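Local coordinates for protein ribonuclease (PDB 2ZPO) that probably cleaves single- and double-stranded RNA on the 3' side of pyrimidine nucleotides, as a secreted endonuclease of the pancreatic ribonuclease family, at residues 54-58 against 105-111; 57-61 against 70-76. All coordinates share one frame; numbering follows the deposited sequence.

Overall arrangement
Contacts 1 and 2 lie side by side, their centres about 8 Å apart, at one end of the antiparallel sheet and on the same side of the chain's centre. Both start at the end of helix 51-55 and the 3-10 turn after it, and share Ile57 and Cys58. From there contact 2 reaches strand 69-83, nearby in sequence, while contact 1 reaches strand 94-108, much later. These two strands are neighbours in the sheet, and Ile105 and Arg70 are paired through their backbones. The exit of the helix is therefore fastened to two adjacent strands at once, by a disulfide in contact 1 and by hydrogen bonds in contact 2, all within the pancreatic ribonuclease fold.

Contact 1. Residues 54-58 against 105-111; sequences ITTIC and IACDGGL
The peptide carbonyl of Gly110 faces Cys58 and Thr55: its O lies 3.4 Å from Cys58 CB and also touches Thr55 CG2. Cys58 SG lies against the carbonyl carbon of Leu111. The covalent link is close by. Cys58 SG is bonded to Cys107 SG with a C-S-S-C torsion of -79°, a left-handed disulfide. At both cysteines the sulfur is anti to the carbonyl carbon (chi1 -59° at Cys58, -58° at Cys107), which sets each SG beside its own backbone N, where the two sulfurs meet. The bond is one of three disulfides seen in this pancreatic ribonuclease, and it ties the 3-10 turn after helix 51-55 to the end of strand 94-108. Beyond Cys107 a type I' turn, Asp108 to Leu111, closes a beta hairpin with a two-residue loop, Gly109-Gly110, between strands 94-108 and 111-118. The hairpin closure is reciprocal: Asp108 N to Leu111 O is 2.8 Å and Leu111 N to Asp108 O 3.2 Å. Gly109 and Gly110 both have the positive phi that such a turn needs. On the buried side of the disulfide, Ile105 CD1 lies 3.8 Å from Ile57 CB, while Ile57 CG2 meets Ile105 CG1, the two side chains crossing at a slant. Ile54 CG2 reaches Ile105 CD1 at 4.1 Å; it comes from the helix, where Ile54 also packs on Phe7 and Val12. Toward solvent, Thr55 CG2 and Leu111 CD2 touch at 3.7 Å, the side chains lying alongside one another. Thr55 OG1 turns back to bond Ala51 O within its helix. The segments share no direct hydrogen bond; instead, one water donates to Thr55 O and, at 3.0 Å, to Gly110 O.

Contact 2. Residues 57-61 against 70-76; sequences ICGPG and RDSTASF
Arg70 NE donates to Ile57 O at 3.0 Å in a nearly straight bond (N-H...O 171°); Ile57 O lies in the guanidinium plane, and NE in turn lies in the carbonyl plane, on a lone pair. Gly59 O is also at the guanidinium edge, where it takes a short but poorly angled, weak bond from NH2. Cys58 O lies instead over one face of the guanidinium, too badly angled to be a bond. Bends at chi2 (-96°) and chi3 (-59°) fold the arginine back across the turn, and three successive carbonyls gather round the guanidinium, two at its edge and one over a face; NH1 bonds a glycerol, probably from the crystallisation liquor. Further along, Gly61 O accepts hydrogen bonds from Thr73 N (2.9 Å) and from a water (2.8 Å), which in turn accepts one from Ala74 N. Where strand 69-83 turns its corner, Ser72 OG donates to Ala74 O, 2.7 Å away, and also bonds Ile103 N, which fixes its hydroxyl. Beneath these bonds, Ile57 CG1 and CD1 both lie 3.5 Å from Ser72 CB. Ile57 CD1 also reaches Phe76 CE1, 3.7 Å off, meeting the ring obliquely. Asp71, on strand 69-83, pairs by salt bridge with Arg104 of strand 94-108. Together these contacts lay the 3-10 turn and loop joining helix 51-55 to strand 62-64 along the strand that 62-64 pairs with, a helix-to-sheet connection of the pancreatic ribonuclease fold.

Contact 1. Residues 54-58 against 105-111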
ATOM      1  N   ILE A  54      -2.874  10.854   2.513  1.00 12.82           N
ATOM      2  CA  ILE A  54      -2.618  10.237   1.205  1.00 14.75           C
ATOM      3  C   ILE A  54      -3.459  10.879   0.117  1.00 15.23           C
ATOM      4  O   ILE A  54      -2.953  11.158  -0.960  1.00 16.13           O
ATOM      5  CB  ILE A  54      -2.758   8.707   1.261  1.00 14.12           C
ATOM      6  CG1 ILE A  54      -1.739   8.143   2.283  1.00 15.21           C
ATOM      7  CG2 ILE A  54      -2.523   8.061  -0.140  1.00 14.69           C
ATOM      8  CD1 ILE A  54      -2.043   6.745   2.765  1.00 15.43           C
ATOM      9  N   THR A  55      -4.715  11.199   0.410  1.00 16.39           N
ATOM     10  CA  THR A  55      -5.588  11.856  -0.573  1.00 17.02           C
ATOM     11  C   THR A  55      -5.093  13.218  -1.086  1.00 17.07           C
ATOM     12  O   THR A  55      -5.315  13.589  -2.258  1.00 18.65           O
ATOM     13  CB  THR A  55      -7.044  11.934  -0.048  1.00 18.05           C
ATOM     14  OG1 THR A  55      -7.521  10.610   0.220  1.00 18.13           O
ATOM     15  CG2 THR A  55      -7.947  12.648  -1.038  1.00 19.70           C
ATOM     16  N   THR A  56      -4.361  13.951  -0.250  1.00 16.39           N
ATOM     17  CA  THR A  56      -3.899  15.248  -0.690  0.50 16.48           C
ATOM     18  C   THR A  56      -2.849  15.111  -1.798  1.00 15.91           C
ATOM     19  O   THR A  56      -2.591  16.072  -2.493  1.00 16.23           O
ATOM     20  CB  THR A  56      -3.375  16.098   0.463  0.50 16.81           C
ATOM     21  OG1 THR A  56      -3.115  17.418  -0.017  0.50 16.00           O
ATOM     22  CG2 THR A  56      -2.105  15.507   1.034  0.50 17.15           C
ATOM     23  N   ILE A  57      -2.291  13.907  -1.946  1.00 14.92           N
ATOM     24  CA  ILE A  57      -1.321  13.660  -3.027  1.00 14.46           C
ATOM     25  C   ILE A  57      -1.987  13.924  -4.383  1.00 14.25           C
ATOM     26  O   ILE A  57      -1.319  14.364  -5.347  1.00 13.16           O
ATOM     27  CB  ILE A  57      -0.738  12.214  -2.966  1.00 13.14           C
ATOM     28  CG1 ILE A  57       0.055  12.010  -1.658  1.00 12.20           C
ATOM     29  CG2 ILE A  57       0.173  11.939  -4.190  1.00 13.07           C
ATOM     30  CD1 ILE A  57       0.337  10.596  -1.345  1.00 10.99           C
ATOM     31  N   CYS A  58      -3.296  13.668  -4.433  1.00 14.72           N
ATOM     32  CA  CYS A  58      -4.078  13.867  -5.670  1.00 16.37           C
ATOM     33  C   CYS A  58      -4.288  15.342  -5.992  1.00 18.09           C
ATOM     34  O   CYS A  58      -4.728  15.695  -7.109  1.00 20.07           O
ATOM     35  CB  CYS A  58      -5.416  13.125  -5.589  1.00 16.39           C
ATOM     36  SG  CYS A  58      -5.213  11.380  -5.343  1.00 17.19           S
ATOM     37  N   ILE A 105       1.321   7.468  -6.684  1.00 12.40           N
ATOM     38  CA  ILE A 105       0.012   6.797  -6.742  1.00 12.29           C
ATOM     39  C   ILE A 105      -0.745   7.209  -8.029  1.00 13.20           C
ATOM     40  O   ILE A 105      -0.366   8.168  -8.678  1.00 13.33           O
ATOM     41  CB  ILE A 105      -0.851   7.073  -5.453  1.00 13.03           C
ATOM     42  CG1 ILE A 105      -1.218   8.559  -5.327  1.00 13.68           C
ATOM     43  CG2 ILE A 105      -0.106   6.577  -4.213  1.00 14.35           C
ATOM     44  CD1 ILE A 105      -2.178   8.855  -4.144  1.00 14.91           C
ATOM     45  N   ALA A 106      -1.781   6.451  -8.387  1.00 13.21           N
ATOM     46  CA  ALA A 106      -2.698   6.879  -9.450  1.00 13.77           C
ATOM     47  C   ALA A 106      -3.907   7.491  -8.800  1.00 14.58           C
ATOM     48  O   ALA A 106      -4.480   6.909  -7.857  1.00 14.92           O
ATOM     49  CB  ALA A 106      -3.126   5.689 -10.299  1.00 14.21           C
ATOM     50  N   CYS A 107      -4.298   8.660  -9.299  1.00 15.32           N
ATOM     51  CA  CYS A 107      -5.517   9.320  -8.847  1.00 16.55           C
ATOM     52  C   CYS A 107      -6.594   9.345  -9.936  1.00 17.08           C
ATOM     53  O   CYS A 107      -6.310   9.284 -11.160  1.00 18.73           O
ATOM     54  CB  CYS A 107      -5.237  10.731  -8.337  1.00 17.25           C
ATOM     55  SG  CYS A 107      -4.036  10.816  -6.947  1.00 17.86           S
ATOM     56  N   ASP A 108      -7.841   9.379  -9.496  1.00 16.21           N
ATOM     57  CA  ASP A 108      -8.949   9.641 -10.432  1.00 16.93           C
ATOM     58  C   ASP A 108      -9.925  10.571  -9.753  1.00 16.32           C
ATOM     59  O   ASP A 108     -10.417  10.279  -8.682  1.00 16.43           O
ATOM     60  CB  ASP A 108      -9.644   8.340 -10.825  1.00 18.15           C
ATOM     61  CG  ASP A 108     -10.707   8.533 -11.925  1.00 21.66           C
ATOM     62  OD1 ASP A 108     -10.767   9.608 -12.559  1.00 28.82           O
ATOM     63  OD2 ASP A 108     -11.482   7.586 -12.171  1.00 24.73           O
ATOM     64  N   GLY A 109     -10.174  11.718 -10.371  1.00 15.88           N
ATOM     65  CA  GLY A 109     -11.191  12.638  -9.849  1.00 15.47           C
ATOM     66  C   GLY A 109     -10.855  13.184  -8.481  1.00 14.93           C
ATOM     67  O   GLY A 109     -11.751  13.543  -7.691  1.00 14.58           O
ATOM     68  N   GLY A 110      -9.555  13.258  -8.175  1.00 14.67           N
ATOM     69  CA  GLY A 110      -9.111  13.839  -6.920  1.00 14.91           C
ATOM     70  C   GLY A 110      -8.967  12.852  -5.780  1.00 15.52           C
ATOM     71  O   GLY A 110      -8.672  13.268  -4.650  1.00 16.02           O
ATOM     72  N   LEU A 111      -9.199  11.564  -6.054  1.00 14.55           N
ATOM     73  CA  LEU A 111      -9.046  10.504  -5.046  1.00 14.61           C
ATOM     74  C   LEU A 111      -8.071   9.406  -5.504  1.00 15.16           C
ATOM     75  O   LEU A 111      -7.998   9.080  -6.698  1.00 15.16           O
ATOM     76  CB  LEU A 111     -10.390   9.859  -4.703  1.00 15.30           C
ATOM     77  CG  LEU A 111     -11.422  10.810  -4.090  1.00 15.25           C
ATOM     78  CD1 LEU A 111     -12.744  10.062  -3.989  1.00 17.98           C
ATOM     79  CD2 LEU A 111     -10.997  11.398  -2.714  1.00 19.26           C
TER
HETATM   80  O   HOH W   1      -7.198  15.647  -3.681  1.00 34.16           O

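Contact 2. Residues 57-61 against 70-76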
ATOM      1  N   ILE A  57      -2.291  13.907  -1.946  1.00 14.92           N
ATOM      2  CA  ILE A  57      -1.321  13.660  -3.027  1.00 14.46           C
ATOM      3  C   ILE A  57      -1.987  13.924  -4.383  1.00 14.25           C
ATOM      4  O   ILE A  57      -1.319  14.364  -5.347  1.00 13.16           O
ATOM      5  CB  ILE A  57      -0.738  12.214  -2.966  1.00 13.14           C
ATOM      6  CG1 ILE A  57       0.055  12.010  -1.658  1.00 12.20           C
ATOM      7  CG2 ILE A  57       0.173  11.939  -4.190  1.00 13.07           C
ATOM      8  CD1 ILE A  57       0.337  10.596  -1.345  1.00 10.99           C
ATOM      9  N   CYS A  58      -3.296  13.668  -4.433  1.00 14.72           N
ATOM     10  CA  CYS A  58      -4.078  13.867  -5.670  1.00 16.37           C
ATOM     11  C   CYS A  58      -4.288  15.342  -5.992  1.00 18.09           C
ATOM     12  O   CYS A  58      -4.728  15.695  -7.109  1.00 20.07           O
ATOM     13  CB  CYS A  58      -5.416  13.125  -5.589  1.00 16.39           C
ATOM     14  SG  CYS A  58      -5.213  11.380  -5.343  1.00 17.19           S
ATOM     15  N   GLY A  59      -3.969  16.204  -5.030  1.00 17.70           N
ATOM     16  CA  GLY A  59      -4.139  17.648  -5.176  1.00 18.03           C
ATOM     17  C   GLY A  59      -2.925  18.388  -4.644  1.00 18.49           C
ATOM     18  O   GLY A  59      -1.795  18.121  -5.066  1.00 16.02           O
ATOM     19  N   PRO A  60      -3.147  19.325  -3.696  1.00 19.52           N
ATOM     20  CA  PRO A  60      -2.053  20.210  -3.304  1.00 19.82           C
ATOM     21  C   PRO A  60      -0.873  19.521  -2.599  1.00 18.73           C
ATOM     22  O   PRO A  60       0.214  20.103  -2.545  1.00 18.81           O
ATOM     23  CB  PRO A  60      -2.735  21.241  -2.392  1.00 20.11           C
ATOM     24  CG  PRO A  60      -3.966  20.583  -1.899  1.00 21.75           C
ATOM     25  CD  PRO A  60      -4.407  19.622  -2.987  1.00 21.06           C
ATOM     26  N   GLY A  61      -1.093  18.304  -2.090  1.00 16.93           N
ATOM     27  CA  GLY A  61      -0.058  17.518  -1.428  1.00 15.39           C
ATOM     28  C   GLY A  61       0.797  16.638  -2.348  1.00 15.64           C
ATOM     29  O   GLY A  61       1.641  15.844  -1.902  1.00 14.86           O
ATOM     30  N   ARG A  70       0.720  10.615  -9.645  1.00 14.66           N
ATOM     31  CA  ARG A  70       1.107  11.806  -8.901  1.00 14.96           C
ATOM     32  C   ARG A  70       2.149  11.353  -7.921  1.00 13.30           C
ATOM     33  O   ARG A  70       2.022  10.266  -7.352  1.00 12.72           O
ATOM     34  CB  ARG A  70      -0.052  12.351  -8.066  1.00 14.79           C
ATOM     35  CG  ARG A  70      -1.402  12.493  -8.782  1.00 18.95           C
ATOM     36  CD  ARG A  70      -1.569  13.871  -9.278  1.00 19.08           C
ATOM     37  NE  ARG A  70      -1.519  14.908  -8.244  1.00 19.16           N
ATOM     38  CZ  ARG A  70      -1.503  16.199  -8.552  1.00 21.03           C
ATOM     39  NH1 ARG A  70      -1.534  16.559  -9.844  1.00 21.63           N
ATOM     40  NH2 ARG A  70      -1.436  17.128  -7.605  1.00 20.85           N
ATOM     41  N   ASP A  71       3.121  12.212  -7.669  1.00 13.24           N
ATOM     42  CA  ASP A  71       4.143  11.957  -6.662  1.00 13.72           C
ATOM     43  C   ASP A  71       3.869  12.794  -5.412  1.00 14.51           C
ATOM     44  O   ASP A  71       3.565  13.997  -5.514  1.00 14.87           O
ATOM     45  CB  ASP A  71       5.501  12.351  -7.225  1.00 14.71           C
ATOM     46  CG  ASP A  71       5.968  11.420  -8.311  1.00 15.36           C
ATOM     47  OD1 ASP A  71       5.395  10.322  -8.424  1.00 15.42           O
ATOM     48  OD2 ASP A  71       6.915  11.783  -9.046  1.00 18.52           O
ATOM     49  N   SER A  72       3.960  12.166  -4.252  1.00 13.58           N
ATOM     50  CA  SER A  72       3.717  12.897  -2.983  1.00 13.71           C
ATOM     51  C   SER A  72       4.802  13.884  -2.654  1.00 13.98           C
ATOM     52  O   SER A  72       5.965  13.672  -2.958  1.00 13.66           O
ATOM     53  CB  SER A  72       3.594  11.928  -1.811  1.00 13.89           C
ATOM     54  OG  SER A  72       4.801  11.239  -1.551  1.00 12.07           O
ATOM     55  N   THR A  73       4.401  14.980  -2.005  1.00 13.31           N
ATOM     56  CA  THR A  73       5.388  15.941  -1.538  1.00 15.06           C
ATOM     57  C   THR A  73       6.110  15.327  -0.337  1.00 14.58           C
ATOM     58  O   THR A  73       7.347  15.336  -0.270  1.00 15.56           O
ATOM     59  CB  THR A  73       4.714  17.255  -1.165  1.00 15.51           C
ATOM     60  OG1 THR A  73       4.151  17.810  -2.362  1.00 16.43           O
ATOM     61  CG2 THR A  73       5.724  18.251  -0.542  1.00 16.96           C
ATOM     62  N   ALA A  74       5.313  14.780   0.577  1.00 14.14           N
ATOM     63  CA  ALA A  74       5.834  14.157   1.794  1.00 14.97           C
ATOM     64  C   ALA A  74       6.438  12.756   1.582  1.00 15.27           C
ATOM     65  O   ALA A  74       6.034  12.004   0.681  1.00 14.67           O
ATOM     66  CB  ALA A  74       4.715  14.097   2.844  1.00 15.53           C
ATOM     67  N   SER A  75       7.407  12.403   2.430  1.00 16.15           N
ATOM     68  CA  SER A  75       7.831  11.022   2.596  1.00 16.27           C
ATOM     69  C   SER A  75       6.916  10.399   3.661  1.00 16.46           C
ATOM     70  O   SER A  75       6.442  11.102   4.587  1.00 18.20           O
ATOM     71  CB  SER A  75       9.293  10.966   3.061  1.00 16.77           C
ATOM     72  OG  SER A  75      10.196  11.280   1.994  1.00 20.48           O
ATOM     73  N   PHE A  76       6.619   9.112   3.498  1.00 14.93           N
ATOM     74  CA  PHE A  76       5.736   8.380   4.394  1.00 13.91           C
ATOM     75  C   PHE A  76       6.425   7.148   4.958  1.00 14.06           C
ATOM     76  O   PHE A  76       7.262   6.575   4.286  1.00 14.22           O
ATOM     77  CB  PHE A  76       4.488   7.900   3.632  1.00 14.35           C
ATOM     78  CG  PHE A  76       3.625   9.016   3.124  1.00 13.17           C
ATOM     79  CD1 PHE A  76       3.686   9.405   1.797  1.00 16.57           C
ATOM     80  CD2 PHE A  76       2.782   9.721   3.991  1.00 18.37           C
ATOM     81  CE1 PHE A  76       2.897  10.456   1.324  1.00 17.04           C
ATOM     82  CE2 PHE A  76       2.000  10.779   3.509  1.00 13.85           C
ATOM     83  CZ  PHE A  76       2.041  11.120   2.167  1.00 12.89           C
TER
HETATM   84  O   HOH W   2       2.485  14.754   0.526  1.00 15.66           O